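Local coordinates for threonine phosphate decarboxylase-like enzyme (Sulfurospirillum multivorans, PDB 6OUX), which decarboxylates L-serine O-phosphate to ethanolamine O-phosphate with pyridoxal phosphate as cofactor, supplying a precursor for norcobamide biosynthesis, at residues M114-E119 with T173-N178; I194-L199 with P203-D208. One frame throughout, in Å; residues are numbered along the deposited sequence.

Interactions 1 and 2 lie on opposite faces of one mixed sheet, their centres 12 Å apart. Interaction 1 sets helix 108-116 on one face of strand 173-177; interaction 2 sets helix 189-198 on the other face of strand 204-208. The two strands are parallel neighbours: Leu-176 N lies 2.9 Å from Ile-206 O, and Leu-176 O 2.8 Å from Asp-208 N, both probable hydrogen bonds. On the face of interaction 1, Thr-173 CG2 also packs 3.6 Å from Ile-206 CD1. Asn-181, one of the O-phospho-L-serine-binding residues, lies closer to interaction 1: its side chain is about 8 Å from that of Val-175 and about 11 Å from that of Ile-207.

Interaction 1: M114-E119 with T173-N178; sequences MLLQQE and TVVLIN
Thr-173 meets Leu-116 methyl to methyl, its CG2 3.8 Å from Leu-116 CD2, the two side chains crossing obliquely. In Thr-173, CG2 stands anti to the backbone N and OG1 anti to the carbonyl carbon (chi1 -54°). The rotamer divides the residue's work: the methyl faces helix 108-116, while the hydroxyl is hydrogen-bonded to Arg-204 NE on the neighbouring strand. Val-174 directs its CB away from the helix, and its side chain packs on Tyr-162 and Ile-166 of helix 159-169 across the sheet. Val-175 returns to the side of Leu-116. Its CG1 is anti to the backbone N (chi1 -176°), and the other branch, CG2, comes 4.2 Å from Leu-116 CD2. That one leucine methyl therefore rests over the step between two residues of the same strand face. Farther along, Ile-177 shares Tyr-134 with Leu-116.

The backbone of strand 173-177 is held between strands 123-128 and 204-208, and Val-124 of the former touches both Leu-116 and Thr-173. This is helix-on-sheet packing, as expected in the large domain of a fold-type I pyridoxal phosphate enzyme of the class-II aminotransferase family. With 94 Å² buried and only methyl groups meeting, the contact is small and wholly apolar; its contribution can only be dispersion and the burial of methyl groups, with no directional bond to fix the angle of helix to strand, and the single hydroxyl present is engaged by an arginine.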
loop_
_atom_site.group_PDB
_atom_site.type_symbol
_atom_site.label_atom_id
_atom_site.label_comp_id
_atom_site.label_asym_id
_atom_site.label_seq_id
_atom_site.Cartn_x
_atom_site.Cartn_y
_atom_site.Cartn_z
ATOM N N MET A 114 11.563 -4.594 3.962
ATOM C CA MET A 114 11.012 -5.381 5.122
ATOM C C MET A 114 11.929 -6.531 5.530
ATOM O O MET A 114 12.259 -6.664 6.700
ATOM C CB MET A 114 9.588 -5.851 4.844
ATOM C CG MET A 114 8.953 -6.873 5.824
ATOM S SD MET A 114 7.436 -7.691 5.222
ATOM C CE MET A 114 8.219 -9.000 4.274
ATOM N N LEU A 115 12.433 -7.304 4.557
ATOM C CA LEU A 115 13.395 -8.348 4.842
ATOM C C LEU A 115 14.683 -7.860 5.515
ATOM O O LEU A 115 15.164 -8.460 6.477
ATOM C CB LEU A 115 13.735 -9.120 3.549
ATOM C CG LEU A 115 12.578 -9.934 2.946
ATOM C CD1 LEU A 115 12.988 -10.510 1.600
ATOM C CD2 LEU A 115 12.161 -11.036 3.905
ATOM N N LEU A 116 15.240 -6.776 5.007
ATOM C CA LEU A 116 16.530 -6.324 5.482
ATOM C C LEU A 116 16.433 -5.624 6.842
ATOM O O LEU A 116 17.452 -5.516 7.547
ATOM C CB LEU A 116 17.181 -5.418 4.445
ATOM C CG LEU A 116 17.621 -6.050 3.121
ATOM C CD1 LEU A 116 18.323 -4.992 2.276
ATOM C CD2 LEU A 116 18.550 -7.231 3.221
ATOM N N GLN A 117 15.247 -5.169 7.224
ATOM C CA GLN A 117 15.048 -4.548 8.530
ATOM C C GLN A 117 14.943 -5.561 9.699
ATOM O O GLN A 117 14.802 -5.190 10.856
ATOM C CB GLN A 117 13.738 -3.746 8.536
ATOM C CG GLN A 117 13.773 -2.403 7.859
ATOM C CD GLN A 117 12.357 -1.791 7.755
ATOM O OE1 GLN A 117 11.362 -2.499 7.572
ATOM N NE2 GLN A 117 12.272 -0.476 7.894
ATOM N N GLN A 118 14.917 -6.833 9.411
ATOM C CA GLN A 118 14.668 -7.793 10.475
ATOM C C GLN A 118 15.951 -7.865 11.303
ATOM O O GLN A 118 17.061 -7.606 10.786
ATOM C CB GLN A 118 14.266 -9.164 9.902
ATOM C CG GLN A 118 13.093 -9.127 8.912
ATOM C CD GLN A 118 11.769 -8.644 9.524
ATOM O OE1 GLN A 118 11.301 -7.476 9.329
ATOM N NE2 GLN A 118 11.145 -9.543 10.248
ATOM N N GLU A 119 15.825 -8.215 12.586
ATOM C CA GLU A 119 17.014 -8.204 13.455
ATOM C C GLU A 119 18.050 -9.296 13.171
ATOM O O GLU A 119 19.233 -9.114 13.430
ATOM C CB GLU A 119 16.635 -8.116 14.940
ATOM C CG GLU A 119 15.942 -9.327 15.535
ATOM C CD GLU A 119 15.507 -9.070 16.980
ATOM O OE1 GLU A 119 15.908 -8.017 17.558
ATOM O OE2 GLU A 119 14.758 -9.916 17.530
ATOM N N THR A 173 23.109 -12.410 4.828
ATOM C CA THR A 173 22.060 -12.110 3.816
ATOM C C THR A 173 22.764 -11.553 2.580
ATOM O O THR A 173 23.711 -10.731 2.679
ATOM C CB THR A 173 21.068 -11.077 4.348
ATOM O OG1 THR A 173 20.533 -11.534 5.602
ATOM C CG2 THR A 173 19.865 -10.803 3.350
ATOM N N VAL A 174 22.367 -12.053 1.428
ATOM C CA VAL A 174 22.814 -11.507 0.156
ATOM C C VAL A 174 21.579 -11.051 -0.671
ATOM O O VAL A 174 20.496 -11.643 -0.530
ATOM C CB VAL A 174 23.569 -12.648 -0.534
ATOM C CG1 VAL A 174 23.605 -12.556 -2.009
ATOM C CG2 VAL A 174 24.955 -12.842 0.136
ATOM N N VAL A 175 21.740 -9.962 -1.434
ATOM C CA VAL A 175 20.705 -9.498 -2.443
ATOM C C VAL A 175 21.264 -9.558 -3.867
ATOM O O VAL A 175 22.293 -8.970 -4.135
ATOM C CB VAL A 175 20.232 -8.094 -2.179
ATOM C CG1 VAL A 175 19.103 -7.671 -3.161
ATOM C CG2 VAL A 175 19.774 -7.937 -0.748
ATOM N N LEU A 176 20.622 -10.358 -4.741
ATOM C CA LEU A 176 20.959 -10.437 -6.139
ATOM C C LEU A 176 19.715 -9.935 -6.918
ATOM O O LEU A 176 18.548 -10.192 -6.562
ATOM C CB LEU A 176 21.319 -11.851 -6.575
ATOM C CG LEU A 176 22.492 -12.561 -5.856
ATOM C CD1 LEU A 176 22.672 -14.000 -6.285
ATOM C CD2 LEU A 176 23.789 -11.812 -6.123
ATOM N N ILE A 177 19.960 -9.117 -7.907
ATOM C CA ILE A 177 18.913 -8.608 -8.778
ATOM C C ILE A 177 19.171 -9.251 -10.159
ATOM O O ILE A 177 20.226 -9.005 -10.745
ATOM C CB ILE A 177 18.952 -7.117 -8.897
ATOM C CG1 ILE A 177 19.154 -6.425 -7.539
ATOM C CG2 ILE A 177 17.680 -6.583 -9.620
ATOM C CD1 ILE A 177 18.068 -6.642 -6.536
ATOM N N ASN A 178 18.259 -10.045 -10.684
ATOM C CA ASN A 178 18.565 -10.820 -11.887
ATOM C C ASN A 178 17.304 -10.919 -12.763
ATOM O O ASN A 178 16.350 -11.572 -12.375
ATOM C CB ASN A 178 19.093 -12.195 -11.526
ATOM C CG ASN A 178 19.724 -12.880 -12.688
ATOM O OD1 ASN A 178 20.502 -12.263 -13.438
ATOM N ND2 ASN A 178 19.375 -14.130 -12.892
#

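Interaction 2: I194-L199 with P203-D208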
loop_
_atom_site.group_PDB
_atom_site.type_symbol
_atom_site.label_atom_id
_atom_site.label_comp_id
_atom_site.label_asym_id
_atom_site.label_seq_id
_atom_site.Cartn_x
_atom_site.Cartn_y
_atom_site.Cartn_z
ATOM N N ILE A 194 24.923 -23.219 -10.137
ATOM C CA ILE A 194 26.324 -23.301 -9.659
ATOM C C ILE A 194 26.594 -22.368 -8.500
ATOM O O ILE A 194 27.071 -22.796 -7.441
ATOM C CB ILE A 194 27.318 -23.021 -10.798
ATOM C CG1 ILE A 194 27.181 -24.108 -11.850
ATOM C CG2 ILE A 194 28.762 -22.974 -10.285
ATOM C CD1 ILE A 194 27.737 -23.662 -13.174
ATOM N N LEU A 195 26.217 -21.109 -8.655
ATOM C CA LEU A 195 26.358 -20.116 -7.575
ATOM C C LEU A 195 25.641 -20.564 -6.320
ATOM O O LEU A 195 26.243 -20.588 -5.216
ATOM C CB LEU A 195 25.886 -18.738 -8.047
ATOM C CG LEU A 195 25.886 -17.556 -7.051
ATOM C CD1 LEU A 195 25.977 -16.231 -7.798
ATOM C CD2 LEU A 195 24.671 -17.547 -6.094
ATOM N N LEU A 196 24.354 -20.952 -6.476
ATOM C CA LEU A 196 23.531 -21.302 -5.289
ATOM C C LEU A 196 23.968 -22.599 -4.594
ATOM O O LEU A 196 23.890 -22.727 -3.376
ATOM C CB LEU A 196 22.024 -21.436 -5.640
ATOM C CG LEU A 196 21.364 -20.131 -6.077
ATOM C CD1 LEU A 196 19.967 -20.406 -6.567
ATOM C CD2 LEU A 196 21.366 -19.115 -4.946
ATOM N N LYS A 197 24.442 -23.546 -5.349
ATOM C CA LYS A 197 25.028 -24.713 -4.712
ATOM C C LYS A 197 26.215 -24.339 -3.782
ATOM O O LYS A 197 26.279 -24.797 -2.627
ATOM C CB LYS A 197 25.485 -25.709 -5.753
ATOM C CG LYS A 197 24.323 -26.385 -6.428
ATOM C CD LYS A 197 24.811 -27.319 -7.534
ATOM C CE LYS A 197 23.895 -28.539 -7.666
ATOM N NZ LYS A 197 22.439 -28.163 -7.716
ATOM N N ARG A 198 27.115 -23.532 -4.310
ATOM C CA ARG A 198 28.306 -23.063 -3.571
ATOM C C ARG A 198 27.967 -22.180 -2.384
ATOM O O ARG A 198 28.733 -22.144 -1.386
ATOM C CB ARG A 198 29.240 -22.336 -4.532
ATOM C CG ARG A 198 30.489 -21.729 -3.950
ATOM C CD ARG A 198 31.556 -21.465 -5.014
ATOM N NE ARG A 198 32.734 -20.870 -4.409
ATOM C CZ ARG A 198 33.766 -20.343 -5.075
ATOM N NH1 ARG A 198 33.804 -20.324 -6.417
ATOM N NH2 ARG A 198 34.735 -19.776 -4.380
ATOM N N LEU A 199 26.875 -21.420 -2.479
ATOM C CA LEU A 199 26.466 -20.530 -1.378
ATOM C C LEU A 199 25.396 -21.069 -0.465
ATOM O O LEU A 199 24.698 -20.313 0.209
ATOM C CB LEU A 199 26.080 -19.172 -1.938
ATOM C CG LEU A 199 27.239 -18.498 -2.695
ATOM C CD1 LEU A 199 26.798 -17.109 -3.136
ATOM C CD2 LEU A 199 28.521 -18.349 -1.855
ATOM N N PRO A 203 22.562 -17.912 5.114
ATOM C CA PRO A 203 21.226 -18.014 5.615
ATOM C C PRO A 203 20.098 -17.563 4.625
ATOM O O PRO A 203 19.070 -18.239 4.463
ATOM C CB PRO A 203 21.284 -17.132 6.845
ATOM C CG PRO A 203 22.689 -17.320 7.357
ATOM C CD PRO A 203 23.434 -17.223 6.081
ATOM N N ARG A 204 20.311 -16.451 3.936
ATOM C CA ARG A 204 19.273 -15.846 3.094
ATOM C C ARG A 204 19.890 -15.347 1.823
ATOM O O ARG A 204 20.769 -14.480 1.879
ATOM C CB ARG A 204 18.594 -14.652 3.837
ATOM C CG ARG A 204 17.632 -15.062 4.974
ATOM C CD ARG A 204 17.315 -13.869 5.843
ATOM N NE ARG A 204 18.485 -13.538 6.610
ATOM C CZ ARG A 204 18.837 -14.184 7.735
ATOM N NH1 ARG A 204 18.098 -15.177 8.228
ATOM N NH2 ARG A 204 19.945 -13.849 8.379
ATOM N N ILE A 205 19.425 -15.882 0.683
ATOM C CA ILE A 205 19.835 -15.410 -0.604
ATOM C C ILE A 205 18.556 -14.907 -1.273
ATOM O O ILE A 205 17.694 -15.724 -1.670
ATOM C CB ILE A 205 20.512 -16.515 -1.466
ATOM C CG1 ILE A 205 21.788 -17.012 -0.747
ATOM C CG2 ILE A 205 20.764 -15.927 -2.850
ATOM C CD1 ILE A 205 22.520 -18.094 -1.474
ATOM N N ILE A 206 18.447 -13.580 -1.323
ATOM C CA ILE A 206 17.297 -12.870 -1.834
ATOM C C ILE A 206 17.535 -12.584 -3.274
ATOM O O ILE A 206 18.569 -12.002 -3.632
ATOM C CB ILE A 206 17.085 -11.520 -1.131
ATOM C CG1 ILE A 206 16.687 -11.772 0.330
ATOM C CG2 ILE A 206 16.032 -10.721 -1.879
ATOM C CD1 ILE A 206 16.925 -10.586 1.220
ATOM N N ILE A 207 16.623 -13.040 -4.122
ATOM C CA ILE A 207 16.783 -12.845 -5.565
ATOM C C ILE A 207 15.579 -12.083 -6.057
ATOM O O ILE A 207 14.444 -12.618 -6.066
ATOM C CB ILE A 207 16.876 -14.194 -6.336
ATOM C CG1 ILE A 207 17.983 -15.077 -5.764
ATOM C CG2 ILE A 207 17.101 -13.902 -7.798
ATOM C CD1 ILE A 207 18.120 -16.490 -6.325
ATOM N N ASP A 208 15.827 -10.862 -6.506
ATOM C CA ASP A 208 14.825 -10.008 -7.154
ATOM C C ASP A 208 14.782 -10.302 -8.665
ATOM O O ASP A 208 15.680 -9.874 -9.443
ATOM C CB ASP A 208 15.074 -8.535 -6.855
ATOM C CG ASP A 208 14.039 -7.619 -7.475
ATOM O OD1 ASP A 208 13.083 -8.044 -8.158
ATOM O OD2 ASP A 208 14.215 -6.407 -7.265
#
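Ile-205 pushes its CD1 methyl like a bump into a hollow on helix 189-198 and its end, with Leu-196 and Leu-199 as adjoining walls. CD1 lies 3.8 Å from Leu-196 CD2 and 3.7 Å from Leu-199 CB, and it comes within 3.5 Å of Leu-199 O. An extended side chain makes this reach possible: with CD1 anti to CA (chi2 179°), the ethyl arm of Ile-205 stretches out from the strand at full length.

The fit works in the other direction too. Leu-196 CD2 settles into the notch between the two arms of Ile-205, since CG2 of Ile-205 lies 3.9 Å from this same leucine methyl. The CB of Leu-196 does not aim at the strand, but its forked end comes nearer and straddles two strand residues, with CD1 4.3 Å from Ile-207 CD1.

Helix and strand belong to a beta-alpha-beta crossover, in which strand 173-177 passes through helix 189-198 to its parallel neighbour, strand 204-208. Its two strands belong to the seven-stranded mixed sheet expected of the large domain in fold-type I pyridoxal phosphate enzymes. Near the end of the helix, Leu-199 gives its N-H to Leu-195 O (N to O 2.9 Å), while its own carbonyl takes a weak hydrogen bond from Asn-235 ND2. Tyr-233 and Val-236 also touch Leu-196. On the flank turned to helix 159-169, Arg-198 makes salt bridges to Glu-167 and Asp-160, and Ile-166 of that helix packs against Leu-199.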